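Long-range contacts in imelysin (Bacteroides ovatus ATCC 8483, PDB 3OYV), which is an imelysin-like protein, probably with a role in bacterial iron uptake: residues S115-W119 with E348-N354; V237-Y242 with K284-F288; W275-R279 with F344-E348. The contacts are given in a common frame with arbitrary orientation. Where two conformers were deposited one is given. Residue numbers count along the deposited sequence, not the author numbering.

Contact 1 of 3, residues S115-W119 with E348-N354; sequences SWYSW and EFLLYKN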
loop_
_atom_site.group_PDB
_atom_site.type_symbol
_atom_site.label_atom_id
_atom_site.label_comp_id
_atom_site.label_asym_id
_atom_site.label_seq_id
_atom_site.Cartn_x
_atom_site.Cartn_y
_atom_site.Cartn_z
ATOM N N SER A 115 -1.266 -10.534 -0.012
ATOM C CA SER A 115 -0.154 -10.653 0.944
ATOM C C SER A 115 -0.128 -12.003 1.689
ATOM O O SER A 115 0.558 -12.154 2.710
ATOM C CB SER A 115 -0.056 -9.486 1.922
ATOM O OG SER A 115 0.287 -8.287 1.264
ATOM N N TRP A 116 -0.793 -13.041 1.158
ATOM C CA TRP A 116 -0.735 -14.326 1.827
ATOM C C TRP A 116 0.611 -15.022 1.701
ATOM O O TRP A 116 0.954 -15.828 2.544
ATOM C CB TRP A 116 -1.844 -15.255 1.349
ATOM C CG TRP A 116 -1.606 -16.037 0.052
ATOM C CD1 TRP A 116 -2.001 -15.680 -1.204
ATOM C CD2 TRP A 116 -0.930 -17.295 -0.096
ATOM N NE1 TRP A 116 -1.635 -16.637 -2.120
ATOM C CE2 TRP A 116 -1.000 -17.647 -1.461
ATOM C CE3 TRP A 116 -0.317 -18.172 0.797
ATOM C CZ2 TRP A 116 -0.421 -18.822 -1.962
ATOM C CZ3 TRP A 116 0.227 -19.358 0.307
ATOM C CH2 TRP A 116 0.158 -19.668 -1.056
ATOM N N TYR A 117 1.384 -14.728 0.642
ATOM C CA TYR A 117 2.589 -15.489 0.433
ATOM C C TYR A 117 3.489 -15.368 1.648
ATOM O O TYR A 117 4.198 -16.306 2.004
ATOM C CB TYR A 117 3.388 -15.023 -0.767
ATOM C CG TYR A 117 2.718 -14.948 -2.103
ATOM C CD1 TYR A 117 1.857 -15.939 -2.560
ATOM C CD2 TYR A 117 2.950 -13.884 -2.939
ATOM C CE1 TYR A 117 1.293 -15.854 -3.812
ATOM C CE2 TYR A 117 2.415 -13.804 -4.208
ATOM C CZ TYR A 117 1.564 -14.789 -4.637
ATOM O OH TYR A 117 1.018 -14.670 -5.900
ATOM N N SER A 118 3.467 -14.186 2.274
ATOM C CA SER A 118 4.296 -13.874 3.431
ATOM C C SER A 118 3.511 -13.939 4.753
ATOM O O SER A 118 4.001 -13.523 5.802
ATOM C CB SER A 118 4.908 -12.479 3.245
ATOM O OG SER A 118 3.909 -11.543 3.013
ATOM N N TRP A 119 2.264 -14.416 4.689
ATOM C CA TRP A 119 1.325 -14.422 5.842
ATOM C C TRP A 119 1.214 -13.029 6.465
ATOM O O TRP A 119 1.152 -12.849 7.688
ATOM C CB TRP A 119 1.734 -15.459 6.886
ATOM C CG TRP A 119 1.424 -16.877 6.553
ATOM C CD1 TRP A 119 1.116 -17.389 5.343
ATOM C CD2 TRP A 119 1.404 -17.968 7.467
ATOM N NE1 TRP A 119 0.903 -18.731 5.433
ATOM C CE2 TRP A 119 1.061 -19.113 6.735
ATOM C CE3 TRP A 119 1.609 -18.081 8.854
ATOM C CZ2 TRP A 119 0.950 -20.389 7.336
ATOM C CZ3 TRP A 119 1.468 -19.350 9.459
ATOM C CH2 TRP A 119 1.140 -20.479 8.692
ATOM N N GLU A 348 7.278 -10.400 -3.688
ATOM C CA GLU A 348 6.845 -11.252 -2.587
ATOM C C GLU A 348 6.821 -12.743 -2.988
ATOM O O GLU A 348 7.306 -13.616 -2.256
ATOM C CB GLU A 348 5.447 -10.796 -2.104
ATOM C CG GLU A 348 4.973 -11.404 -0.793
ATOM C CD GLU A 348 3.471 -11.201 -0.580
ATOM O OE1 GLU A 348 2.791 -10.710 -1.493
ATOM O OE2 GLU A 348 2.994 -11.604 0.498
ATOM N N PHE A 349 6.236 -13.010 -4.159
ATOM C CA PHE A 349 6.174 -14.393 -4.694
ATOM C C PHE A 349 7.569 -15.010 -4.817
ATOM O O PHE A 349 7.767 -16.185 -4.543
ATOM C CB PHE A 349 5.500 -14.320 -6.065
ATOM C CG PHE A 349 5.376 -15.638 -6.800
ATOM C CD1 PHE A 349 6.422 -16.154 -7.527
ATOM C CD2 PHE A 349 4.161 -16.281 -6.880
ATOM C CE1 PHE A 349 6.273 -17.346 -8.207
ATOM C CE2 PHE A 349 4.017 -17.460 -7.593
ATOM C CZ PHE A 349 5.076 -17.990 -8.229
ATOM N N LEU A 350 8.510 -14.188 -5.256
ATOM C CA LEU A 350 9.897 -14.593 -5.502
ATOM C C LEU A 350 10.717 -14.779 -4.239
ATOM O O LEU A 350 11.747 -15.460 -4.273
ATOM C CB LEU A 350 10.557 -13.588 -6.462
ATOM C CG LEU A 350 9.997 -13.523 -7.901
ATOM C CD1 LEU A 350 10.554 -12.290 -8.653
ATOM C CD2 LEU A 350 10.229 -14.847 -8.674
ATOM N N LEU A 351 10.248 -14.205 -3.120
ATOM C CA LEU A 351 10.969 -14.228 -1.861
ATOM C C LEU A 351 10.404 -15.178 -0.802
ATOM O O LEU A 351 11.136 -15.599 0.089
ATOM C CB LEU A 351 11.063 -12.816 -1.262
ATOM C CG LEU A 351 11.936 -11.829 -2.014
ATOM C CD1 LEU A 351 11.823 -10.446 -1.360
ATOM C CD2 LEU A 351 13.402 -12.319 -2.055
ATOM N N TYR A 352 9.095 -15.439 -0.866
ATOM C CA TYR A 352 8.373 -16.172 0.152
ATOM C C TYR A 352 7.634 -17.380 -0.402
ATOM O O TYR A 352 7.210 -17.369 -1.568
ATOM C CB TYR A 352 7.314 -15.280 0.766
ATOM C CG TYR A 352 7.785 -14.157 1.647
ATOM C CD1 TYR A 352 7.950 -14.337 3.002
ATOM C CD2 TYR A 352 7.978 -12.875 1.120
ATOM C CE1 TYR A 352 8.305 -13.267 3.820
ATOM C CE2 TYR A 352 8.361 -11.823 1.920
ATOM C CZ TYR A 352 8.497 -12.016 3.273
ATOM O OH TYR A 352 8.835 -10.931 4.043
ATOM N N LYS A 353 7.447 -18.367 0.463
ATOM C CA LYS A 353 6.519 -19.426 0.161
ATOM C C LYS A 353 5.814 -19.842 1.444
ATOM O O LYS A 353 6.458 -20.178 2.440
ATOM C CB LYS A 353 7.273 -20.573 -0.480
ATOM C CG LYS A 353 6.330 -21.701 -0.910
ATOM C CD LYS A 353 7.034 -22.792 -1.639
ATOM C CE LYS A 353 6.052 -23.777 -2.226
ATOM N NZ LYS A 353 6.769 -24.962 -2.783
ATOM N N ASN A 354 4.483 -19.811 1.420
ATOM C CA ASN A 354 3.668 -20.362 2.535
ATOM C C ASN A 354 4.022 -19.738 3.893
ATOM O O ASN A 354 4.122 -20.403 4.937
ATOM C CB ASN A 354 3.762 -21.915 2.605
ATOM C CG ASN A 354 3.272 -22.611 1.327
ATOM O OD1 ASN A 354 2.441 -22.083 0.568
ATOM N ND2 ASN A 354 3.817 -23.809 1.072
HETATM O O HOH W 1 0.387 -12.105 -1.728
#
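E348 leaves the last turns of its helix in an extended t,t conformation, which carries its carboxylate to the backbone of the 115-119 loop. There OE2 accepts two hydrogen bonds from S118, from OG (2.7 Å) and from backbone N (3.2 Å); the p rotamer turns OG to the oxygen that the backbone N also reaches. A water donates to E348 OE1 (2.8 Å) and accepts a weak hydrogen bond from S115 N (2.9 Å). Y117 presents its ring face to the edge of F349, with centroids 5.5 Å apart and planes at 82°, while its hydroxyl bonds to Q309. The small S118 side chain lets CB sit 3.4 Å from the ring centroid of Y352, a CH-pi contact. N354, with the left-handed backbone angles that asparagine tolerates, sets its O over the W119 ring. Helix 343-351 and the 352-357 hairpin thus clasp the loop between helices 106-111 and 121-137, with helix 265-283 against S118 and Y352.

Contact 2 of 3, residues V237-Y242 with K284-F288; sequences VVVPTY and KSEAF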
loop_
_atom_site.group_PDB
_atom_site.type_symbol
_atom_site.label_atom_id
_atom_site.label_comp_id
_atom_site.label_asym_id
_atom_site.label_seq_id
_atom_site.Cartn_x
_atom_site.Cartn_y
_atom_site.Cartn_z
ATOM N N VAL A 237 2.726 14.073 6.636
ATOM C CA VAL A 237 2.210 12.742 6.349
ATOM C C VAL A 237 2.619 12.251 4.965
ATOM O O VAL A 237 3.329 11.238 4.847
ATOM C CB VAL A 237 0.688 12.631 6.582
ATOM C CG1 VAL A 237 0.182 11.199 6.258
ATOM C CG2 VAL A 237 0.357 12.990 8.046
ATOM N N VAL A 238 2.160 12.937 3.920
ATOM C CA VAL A 238 2.297 12.413 2.571
ATOM C C VAL A 238 3.771 12.385 2.138
ATOM O O VAL A 238 4.292 11.330 1.771
ATOM C CB VAL A 238 1.454 13.201 1.554
ATOM C CG1 VAL A 238 1.710 12.687 0.137
ATOM C CG2 VAL A 238 -0.048 13.081 1.880
ATOM N N VAL A 239 4.434 13.544 2.128
ATOM C CA VAL A 239 5.807 13.589 1.579
ATOM C C VAL A 239 6.771 12.709 2.377
ATOM O O VAL A 239 7.537 11.955 1.776
ATOM C CB VAL A 239 6.270 15.024 1.340
ATOM C CG1 VAL A 239 7.718 15.021 0.813
ATOM C CG2 VAL A 239 5.358 15.754 0.335
ATOM N N PRO A 240 6.707 12.764 3.722
ATOM C CA PRO A 240 7.587 11.852 4.481
ATOM C C PRO A 240 7.332 10.384 4.249
ATOM O O PRO A 240 8.265 9.573 4.296
ATOM C CB PRO A 240 7.376 12.289 5.931
ATOM C CG PRO A 240 6.969 13.743 5.848
ATOM C CD PRO A 240 6.099 13.782 4.602
ATOM N N THR A 241 6.071 9.999 4.064
ATOM C CA THR A 241 5.788 8.613 3.754
ATOM C C THR A 241 6.407 8.207 2.413
ATOM O O THR A 241 7.022 7.122 2.318
ATOM C CB THR A 241 4.264 8.328 3.772
ATOM O OG1 THR A 241 3.769 8.643 5.084
ATOM C CG2 THR A 241 3.967 6.888 3.436
ATOM N N TYR A 242 6.285 9.066 1.403
ATOM C CA TYR A 242 6.880 8.738 0.120
ATOM C C TYR A 242 8.427 8.805 0.167
ATOM O O TYR A 242 9.086 8.052 -0.549
ATOM C CB TYR A 242 6.317 9.590 -0.980
ATOM C CG TYR A 242 4.883 9.311 -1.330
ATOM C CD1 TYR A 242 4.381 8.020 -1.366
ATOM C CD2 TYR A 242 4.054 10.347 -1.719
ATOM C CE1 TYR A 242 3.039 7.767 -1.738
ATOM C CE2 TYR A 242 2.754 10.110 -2.116
ATOM C CZ TYR A 242 2.245 8.828 -2.139
ATOM O OH TYR A 242 0.952 8.636 -2.603
ATOM N N LYS A 284 1.055 2.157 4.538
ATOM C CA LYS A 284 0.625 3.353 5.258
ATOM C C LYS A 284 0.390 4.564 4.364
ATOM O O LYS A 284 0.035 5.649 4.849
ATOM C CB LYS A 284 1.614 3.676 6.362
ATOM C CG LYS A 284 1.615 2.625 7.456
ATOM C CD LYS A 284 2.529 3.037 8.562
ATOM C CE LYS A 284 2.371 2.204 9.813
ATOM N NZ LYS A 284 3.299 2.679 10.884
ATOM N N SER A 285 0.520 4.394 3.042
ATOM C CA SER A 285 0.180 5.433 2.083
ATOM C C SER A 285 -1.149 5.186 1.425
ATOM O O SER A 285 -1.569 6.025 0.645
ATOM C CB SER A 285 1.258 5.562 0.988
ATOM O OG SER A 285 1.121 4.611 -0.049
ATOM N N GLU A 286 -1.827 4.074 1.700
ATOM C CA GLU A 286 -2.987 3.714 0.879
ATOM C C GLU A 286 -4.263 4.498 1.164
ATOM O O GLU A 286 -5.214 4.357 0.420
ATOM C CB GLU A 286 -3.233 2.210 0.865
ATOM C CG GLU A 286 -2.088 1.413 0.245
ATOM C CD GLU A 286 -2.347 -0.089 0.150
ATOM O OE1 GLU A 286 -3.512 -0.521 -0.061
ATOM O OE2 GLU A 286 -1.384 -0.843 0.288
ATOM N N ALA A 287 -4.274 5.362 2.190
ATOM C CA ALA A 287 -5.351 6.345 2.361
ATOM C C ALA A 287 -5.194 7.575 1.473
ATOM O O ALA A 287 -6.085 8.414 1.442
ATOM C CB ALA A 287 -5.511 6.759 3.840
ATOM N N PHE A 288 -4.069 7.694 0.748
ATOM C CA PHE A 288 -3.850 8.796 -0.164
ATOM C C PHE A 288 -3.462 8.304 -1.550
ATOM O O PHE A 288 -2.460 8.745 -2.129
ATOM C CB PHE A 288 -2.914 9.905 0.368
ATOM C CG PHE A 288 -1.722 9.450 1.170
ATOM C CD1 PHE A 288 -1.832 9.221 2.523
ATOM C CD2 PHE A 288 -0.455 9.424 0.607
ATOM C CE1 PHE A 288 -0.723 8.914 3.308
ATOM C CE2 PHE A 288 0.656 9.121 1.354
ATOM C CZ PHE A 288 0.545 8.869 2.721
HETATM O O HOH W 2 1.313 7.604 6.367
HETATM O O HOH W 3 -0.169 6.337 -1.900
#
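V237 opens the contact by setting CG1 3.8 Å from F288 CE1, and its carbonyl serves T241 one turn on, accepting from both N (3.1 Å) and OG1 (2.6 Å). V238 follows with CG2, a methyl of the beta-branched valine, over the F288 ring face, 4.0 Å from the centroid, a compact CH-pi contact. The helix kinks at P240, whose N has no bond to the turn before. T241 comes next: CB lies 3.9 Å from F288 CZ and CG2 3.9 Å from S285 CB, while a water bridges OG1 (3.0 Å) to K284 O (2.8 Å). Last, Y242 offers its ring face to the edge of F288 in an offset edge-to-face pair, centroids 5.5 Å apart and planes at 76°. A second water joins Y242 OH (2.7 Å) to S285 OG (2.8 Å), a hydroxyl also bonded to W282 O. This is a loop phenylalanine wedged against the i, i+1, i+4, i+5 face of a long helix, fastening the exit of helix 265-283 onto helix 223-261 inside an all-helical fold.

Contact 3 of 3, residues W275-R279 with F344-E348; sequences WITAR and FHTLE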
loop_
_atom_site.group_PDB
_atom_site.type_symbol
_atom_site.label_atom_id
_atom_site.label_comp_id
_atom_site.label_asym_id
_atom_site.label_seq_id
_atom_site.Cartn_x
_atom_site.Cartn_y
_atom_site.Cartn_z
ATOM N N TRP A 275 11.755 -6.486 2.308
ATOM C CA TRP A 275 10.417 -6.401 1.699
ATOM C C TRP A 275 9.404 -5.890 2.729
ATOM O O TRP A 275 8.654 -4.949 2.452
ATOM C CB TRP A 275 10.030 -7.763 1.095
ATOM C CG TRP A 275 8.744 -7.720 0.326
ATOM C CD1 TRP A 275 8.598 -7.393 -0.985
ATOM C CD2 TRP A 275 7.402 -7.944 0.832
ATOM N NE1 TRP A 275 7.265 -7.447 -1.346
ATOM C CE2 TRP A 275 6.518 -7.765 -0.241
ATOM C CE3 TRP A 275 6.884 -8.367 2.064
ATOM C CZ2 TRP A 275 5.141 -7.958 -0.116
ATOM C CZ3 TRP A 275 5.519 -8.506 2.185
ATOM C CH2 TRP A 275 4.672 -8.323 1.115
ATOM N N ILE A 276 9.388 -6.485 3.923
ATOM C CA ILE A 276 8.473 -6.007 4.959
ATOM C C ILE A 276 8.734 -4.534 5.268
ATOM O O ILE A 276 7.802 -3.740 5.437
ATOM C CB ILE A 276 8.615 -6.826 6.216
ATOM C CG1 ILE A 276 8.139 -8.265 5.957
ATOM C CG2 ILE A 276 7.832 -6.191 7.377
ATOM C CD1 ILE A 276 6.607 -8.472 5.837
ATOM N N THR A 277 10.002 -4.187 5.390
ATOM C CA THR A 277 10.400 -2.815 5.743
ATOM C C THR A 277 9.878 -1.837 4.705
ATOM O O THR A 277 9.332 -0.772 5.051
ATOM C CB THR A 277 11.925 -2.734 5.919
ATOM O OG1 THR A 277 12.274 -3.563 7.030
ATOM C CG2 THR A 277 12.412 -1.293 6.105
ATOM N N ALA A 278 10.049 -2.169 3.429
ATOM C CA ALA A 278 9.604 -1.304 2.333
ATOM C C ALA A 278 8.058 -1.270 2.232
ATOM O O ALA A 278 7.475 -0.258 1.885
ATOM C CB ALA A 278 10.248 -1.726 0.975
ATOM N N ARG A 279 7.421 -2.384 2.557
ATOM C CA ARG A 279 5.964 -2.456 2.517
ATOM C C ARG A 279 5.297 -1.511 3.494
ATOM O O ARG A 279 4.198 -1.052 3.228
ATOM C CB ARG A 279 5.495 -3.878 2.767
ATOM C CG ARG A 279 5.633 -4.792 1.543
ATOM C CD ARG A 279 4.705 -4.389 0.415
ATOM N NE ARG A 279 3.303 -4.496 0.790
ATOM C CZ ARG A 279 2.288 -4.376 -0.048
ATOM N NH1 ARG A 279 2.492 -4.058 -1.312
ATOM N NH2 ARG A 279 1.047 -4.570 0.374
ATOM N N PHE A 344 5.230 -5.089 -5.861
ATOM C CA PHE A 344 5.540 -5.670 -4.571
ATOM C C PHE A 344 5.162 -7.153 -4.453
ATOM O O PHE A 344 5.869 -7.930 -3.829
ATOM C CB PHE A 344 4.847 -4.905 -3.459
ATOM C CG PHE A 344 5.549 -3.639 -3.016
ATOM C CD1 PHE A 344 6.766 -3.737 -2.362
ATOM C CD2 PHE A 344 4.965 -2.380 -3.190
ATOM C CE1 PHE A 344 7.375 -2.628 -1.883
ATOM C CE2 PHE A 344 5.588 -1.242 -2.700
ATOM C CZ PHE A 344 6.826 -1.368 -2.071
ATOM N N HIS A 345 3.993 -7.531 -4.990
ATOM C CA HIS A 345 3.544 -8.881 -4.799
ATOM C C HIS A 345 4.273 -9.904 -5.681
ATOM O O HIS A 345 4.356 -11.061 -5.332
ATOM C CB HIS A 345 2.039 -8.978 -4.909
ATOM C CG HIS A 345 1.351 -8.201 -3.840
ATOM N ND1 HIS A 345 1.481 -8.507 -2.497
ATOM C CD2 HIS A 345 0.538 -7.130 -3.913
ATOM C CE1 HIS A 345 0.771 -7.641 -1.792
ATOM N NE2 HIS A 345 0.211 -6.781 -2.629
ATOM N N THR A 346 4.801 -9.466 -6.807
ATOM C CA THR A 346 5.680 -10.332 -7.607
ATOM C C THR A 346 6.984 -10.574 -6.870
ATOM O O THR A 346 7.448 -11.700 -6.794
ATOM C CB THR A 346 5.916 -9.777 -9.030
ATOM O OG1 THR A 346 4.671 -9.774 -9.722
ATOM C CG2 THR A 346 6.884 -10.688 -9.770
ATOM N N LEU A 347 7.569 -9.522 -6.297
ATOM C CA LEU A 347 8.755 -9.752 -5.475
ATOM C C LEU A 347 8.444 -10.625 -4.286
ATOM O O LEU A 347 9.234 -11.479 -3.936
ATOM C CB LEU A 347 9.343 -8.431 -5.064
ATOM C CG LEU A 347 10.763 -8.451 -4.564
ATOM C CD1 LEU A 347 11.710 -9.272 -5.444
ATOM C CD2 LEU A 347 11.233 -6.957 -4.452
ATOM N N GLU A 348 7.278 -10.400 -3.688
ATOM C CA GLU A 348 6.845 -11.252 -2.587
ATOM C C GLU A 348 6.821 -12.743 -2.988
ATOM O O GLU A 348 7.306 -13.616 -2.256
ATOM C CB GLU A 348 5.447 -10.796 -2.104
ATOM C CG GLU A 348 4.973 -11.404 -0.793
ATOM C CD GLU A 348 3.471 -11.201 -0.580
ATOM O OE1 GLU A 348 2.791 -10.710 -1.493
ATOM O OE2 GLU A 348 2.994 -11.604 0.498
#
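H345 and E348 are the histidine and glutamate of the GxHxxE motif that marks imelysin-like proteins, and this contact backs that motif with helix 265-283. Within their helix, H345 ND1 donates to E348 OE1 at 2.8 Å, nearly straight at 173°, which fixes the imidazole orientation, while E348 OE2 takes a hydrogen bond from S118 OG. H345 NE2 and R279 NH2 both hydrogen-bond to one oxygen of an unidentified molecule, probably from the crystallisation liquor, marking a polar pocket that may be the functional site. The segments run antiparallel, 164° between directions, with axes 11.4 Å apart, a wide gap that needs large side chains. W275 spans it: NE1 donates to F344 O at 2.9 Å, a carbonyl that also accepts from E348 N at 2.8 Å, and the indole face receives the edge of F344 in an offset edge-to-face pair, centroids of the F344 ring and the five-membered ring 5.8 Å apart. E348 CG lies 3.9 Å from the centroid of the W275 six-membered ring, so the aliphatic part of the glutamate packs on the indole. R279 folds back, m at chi1 to chi3, laying CD over the F344 ring, 3.8 Å from its centroid; its guanidinium, with H345 CE1 over one face, makes salt bridges to D303 and E283. Small A278 leaves room for F344, with CB 4.2 Å from CE1. Around the pair, helix 223-261 meets A278, F344 and L347, helix 21-47 packs on F344 and L347, and helix 298-303 supplies D303.

Contacts 1 and 3 form one continuous region, their centres 9 Å apart, and E348 belongs to both: its OE2 faces the 115-119 loop while its OE1 holds H345. The seam is tight, with S115 OG 3.2 Å from H345 CE1 and S118 OG 3.5 Å from W275 CZ3. The side chain of S115 lies about 5 Å from an unidentified bound molecule, probably the one held in contact 3. Contact 2 has its centre 17 Å from that of contact 3 and 24 Å from that of contact 1, yet its nearest atoms come within about 4 Å of contact 3 without touching, and E286 OE2 lies close to such a molecule. Helix 265-283 carries W275-R279, then leads into K284-F288.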